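Local coordinates for flower-specific gamma-thionin-like protein/acidic protein (Solanum lycopersicum, PDB 4UJ0) that binds phosphatidylinositol (4,5)-bisphosphate through a dimeric cationic grip and lyses cells, as a plant defensin of the gamma-thionin family, at residues C5-Q10 against E29-G34. Numbering follows the deposited sequence.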
ATOM      1  N   CYS A   5       4.334  -7.743   6.555  1.00 20.33           N
ATOM      2  CA  CYS A   5       3.051  -8.283   6.124  1.00 19.65           C
ATOM      3  C   CYS A   5       2.390  -7.301   5.175  1.00 18.70           C
ATOM      4  O   CYS A   5       2.581  -6.098   5.302  1.00 19.20           O
ATOM      5  CB  CYS A   5       2.142  -8.498   7.319  1.00 19.78           C
ATOM      6  SG  CYS A   5       2.368 -10.123   8.069  1.00 27.06           S
ATOM      7  N   LYS A   6       1.591  -7.818   4.253  1.00 18.16           N
ATOM      8  CA  LYS A   6       1.018  -6.997   3.207  1.00 20.17           C
ATOM      9  C   LYS A   6      -0.469  -7.267   3.045  1.00 16.85           C
ATOM     10  O   LYS A   6      -0.898  -8.420   3.119  1.00 18.94           O
ATOM     11  CB  LYS A   6       1.740  -7.385   1.916  1.00 29.26           C
ATOM     12  CG  LYS A   6       1.587  -6.476   0.772  1.00 32.48           C
ATOM     13  CD  LYS A   6       2.589  -6.879  -0.329  1.00 39.65           C
ATOM     14  CE  LYS A   6       2.510  -8.367  -0.663  1.00 43.82           C
ATOM     15  NZ  LYS A   6       3.383  -8.753  -1.824  1.00 44.49           N
ATOM     16  N   ALA A   7      -1.233  -6.221   2.739  1.00 16.65           N
ATOM     17  CA  ALA A   7      -2.663  -6.327   2.456  1.00 20.02           C
ATOM     18  C   ALA A   7      -3.066  -5.249   1.445  1.00 17.65           C
ATOM     19  O   ALA A   7      -2.477  -4.165   1.414  1.00 15.66           O
ATOM     20  CB  ALA A   7      -3.467  -6.160   3.729  1.00 20.01           C
ATOM     21  N   PRO A   8      -4.057  -5.539   0.596  1.00 19.89           N
ATOM     22  CA  PRO A   8      -4.497  -4.518  -0.357  1.00 21.78           C
ATOM     23  C   PRO A   8      -5.140  -3.346   0.367  1.00 20.41           C
ATOM     24  O   PRO A   8      -5.871  -3.524   1.336  1.00 19.98           O
ATOM     25  CB  PRO A   8      -5.519  -5.263  -1.234  1.00 26.58           C
ATOM     26  CG  PRO A   8      -5.976  -6.414  -0.411  1.00 32.91           C
ATOM     27  CD  PRO A   8      -4.786  -6.812   0.432  1.00 28.76           C
ATOM     28  N   SER A   9      -4.875  -2.153  -0.129  1.00 14.40           N
ATOM     29  CA  SER A   9      -5.421  -0.944   0.457  1.00 15.35           C
ATOM     30  C   SER A   9      -6.924  -0.919   0.311  1.00 17.26           C
ATOM     31  O   SER A   9      -7.460  -1.220  -0.755  1.00 20.44           O
ATOM     32  CB  SER A   9      -4.879   0.281  -0.259  1.00 17.04           C
ATOM     33  OG  SER A   9      -5.554   1.437   0.209  1.00 15.81           O
ATOM     34  N   GLN A  10      -7.618  -0.534   1.368  0.56 14.98           N
ATOM     35  CA  GLN A  10      -9.066  -0.428   1.283  0.56 14.82           C
ATOM     36  C   GLN A  10      -9.520   0.958   0.849  0.56 15.68           C
ATOM     37  O   GLN A  10     -10.673   1.127   0.453  0.56 15.99           O
ATOM     38  CB  GLN A  10      -9.718  -0.786   2.617  0.56 18.09           C
ATOM     39  CG  GLN A  10      -9.475  -2.221   3.074  0.56 24.74           C
ATOM     40  CD  GLN A  10     -10.332  -2.603   4.260  0.56 29.64           C
ATOM     41  OE1 GLN A  10      -9.960  -2.368   5.414  0.56 28.88           O
ATOM     42  NE2 GLN A  10     -11.493  -3.196   3.986  0.56 34.50           N
ATOM     43  N   GLU A  29      -4.414   4.143   6.947  1.00 24.56           N
ATOM     44  CA  GLU A  29      -5.033   2.852   7.274  1.00 23.27           C
ATOM     45  C   GLU A  29      -4.299   2.107   8.405  1.00 22.21           C
ATOM     46  O   GLU A  29      -4.593   0.946   8.676  1.00 21.60           O
ATOM     47  CB  GLU A  29      -5.097   1.961   6.023  1.00 19.11           C
ATOM     48  CG  GLU A  29      -6.129   2.412   4.985  1.00 23.01           C
ATOM     49  CD  GLU A  29      -6.161   1.543   3.732  1.00 23.61           C
ATOM     50  OE1 GLU A  29      -6.365   0.301   3.828  1.00 18.21           O
ATOM     51  OE2 GLU A  29      -5.991   2.111   2.631  1.00 22.05           O
ATOM     52  N   LYS A  30      -3.343   2.770   9.051  1.00 22.25           N
ATOM     53  CA  LYS A  30      -2.602   2.204  10.193  1.00 23.20           C
ATOM     54  C   LYS A  30      -1.574   1.129   9.793  1.00 20.26           C
ATOM     55  O   LYS A  30      -1.197   0.279  10.601  1.00 22.61           O
ATOM     56  CB  LYS A  30      -3.557   1.639  11.261  1.00 29.62           C
ATOM     57  CG  LYS A  30      -4.606   2.620  11.761  1.00 39.92           C
ATOM     58  CD  LYS A  30      -3.963   3.896  12.277  1.00 49.59           C
ATOM     59  CE  LYS A  30      -4.934   4.704  13.131  1.00 61.01           C
ATOM     60  NZ  LYS A  30      -5.119   4.109  14.494  1.00 65.80           N
ATOM     61  N   PHE A  31      -1.115   1.191   8.552  1.00 16.15           N
ATOM     62  CA  PHE A  31       0.051   0.460   8.113  1.00 14.26           C
ATOM     63  C   PHE A  31       1.242   1.391   8.234  1.00 16.79           C
ATOM     64  O   PHE A  31       1.084   2.571   8.556  1.00 19.13           O
ATOM     65  CB  PHE A  31      -0.139  -0.045   6.678  1.00 14.91           C
ATOM     66  CG  PHE A  31      -1.169  -1.142   6.564  1.00 14.66           C
ATOM     67  CD1 PHE A  31      -2.513  -0.827   6.541  1.00 15.52           C
ATOM     68  CD2 PHE A  31      -0.799  -2.466   6.481  1.00 15.71           C
ATOM     69  CE1 PHE A  31      -3.482  -1.826   6.444  1.00 21.28           C
ATOM     70  CE2 PHE A  31      -1.763  -3.481   6.368  1.00 18.47           C
ATOM     71  CZ  PHE A  31      -3.103  -3.150   6.351  1.00 19.23           C
ATOM     72  N   THR A  32       2.439   0.870   7.994  1.00 13.16           N
ATOM     73  CA  THR A  32       3.645   1.670   8.158  1.00 16.17           C
ATOM     74  C   THR A  32       4.246   2.068   6.834  1.00 14.78           C
ATOM     75  O   THR A  32       5.254   2.772   6.787  1.00 19.00           O
ATOM     76  CB  THR A  32       4.727   0.948   8.998  1.00 17.49           C
ATOM     77  OG1 THR A  32       5.227  -0.186   8.281  1.00 16.43           O
ATOM     78  CG2 THR A  32       4.155   0.525  10.348  1.00 21.29           C
ATOM     79  N   GLY A  33       3.615   1.617   5.751  1.00 15.37           N
ATOM     80  CA  GLY A  33       4.028   1.981   4.404  1.00 19.31           C
ATOM     81  C   GLY A  33       3.143   1.341   3.355  1.00 16.13           C
ATOM     82  O   GLY A  33       2.109   0.740   3.659  1.00 15.30           O
ATOM     83  N   GLY A  34       3.565   1.433   2.106  1.00 15.72           N
ATOM     84  CA  GLY A  34       2.805   0.850   1.018  1.00 16.43           C
ATOM     85  C   GLY A  34       3.490   1.089  -0.317  1.00 17.76           C
ATOM     86  O   GLY A  34       4.314   1.989  -0.476  1.00 21.81           O
TER
HETATM   87  O   HOH W   1      -7.669  -0.660   5.923  1.00 32.26           O
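Ser9 and Glu29 bring the two backbones closest, their CA atoms 7.8 Å apart, too far for backbone-to-backbone bonds; the Glu29 side chain spans the gap, and one of its partners is a backbone N-H. Residues 5-8 run along an outer strand of the three-stranded antiparallel sheet and residues 33-34 begin the other outer strand, with strand 43-48 between them. Residues 29-32 join helix 19-28 to that second strand: Lys30, at positive phi, is the C-prime residue of a Schellman motif that ends the helix, and Thr32 and Gly33 form a classic beta bulge opposite Thr46. Glu29 reaches across from the helix end with its chain extended beyond CG (chi2 179°), which carries the carboxylate to the turn that follows strand 4-8. There Ser9 OG donates to the syn lone pair of Glu29 OE2 at 2.6 Å. The backbone N of Gln10 gives Glu29 OE1 a nearly straight bond of 2.9 Å, arriving on the syn side but 26° out of the carboxylate plane. One water donates to Glu29 OE1 at 2.6 Å; in one of two Gln10 conformers it also donates to Gln10 OE1, a less certain bridge. Beside this polar cluster, Ala7 CB meets the Phe31 ring obliquely, 4.0 Å from CZ, while Glu29 CB lies in plane at the ring edge. Phe31 also touches Cys45 of the middle strand and makes a cation-pi contact with Lys47. Thr11 OG1 bonds to Glu29 OE2, and Ser9 OG also bonds to the backbone N of Thr11 and of Phe12. With both oxygens gripped by donors, the carboxylate is fixed in rotation and probably stays ionised, tying the helix end to the turn after the first strand in this cysteine-stabilised alpha-beta defensin fold.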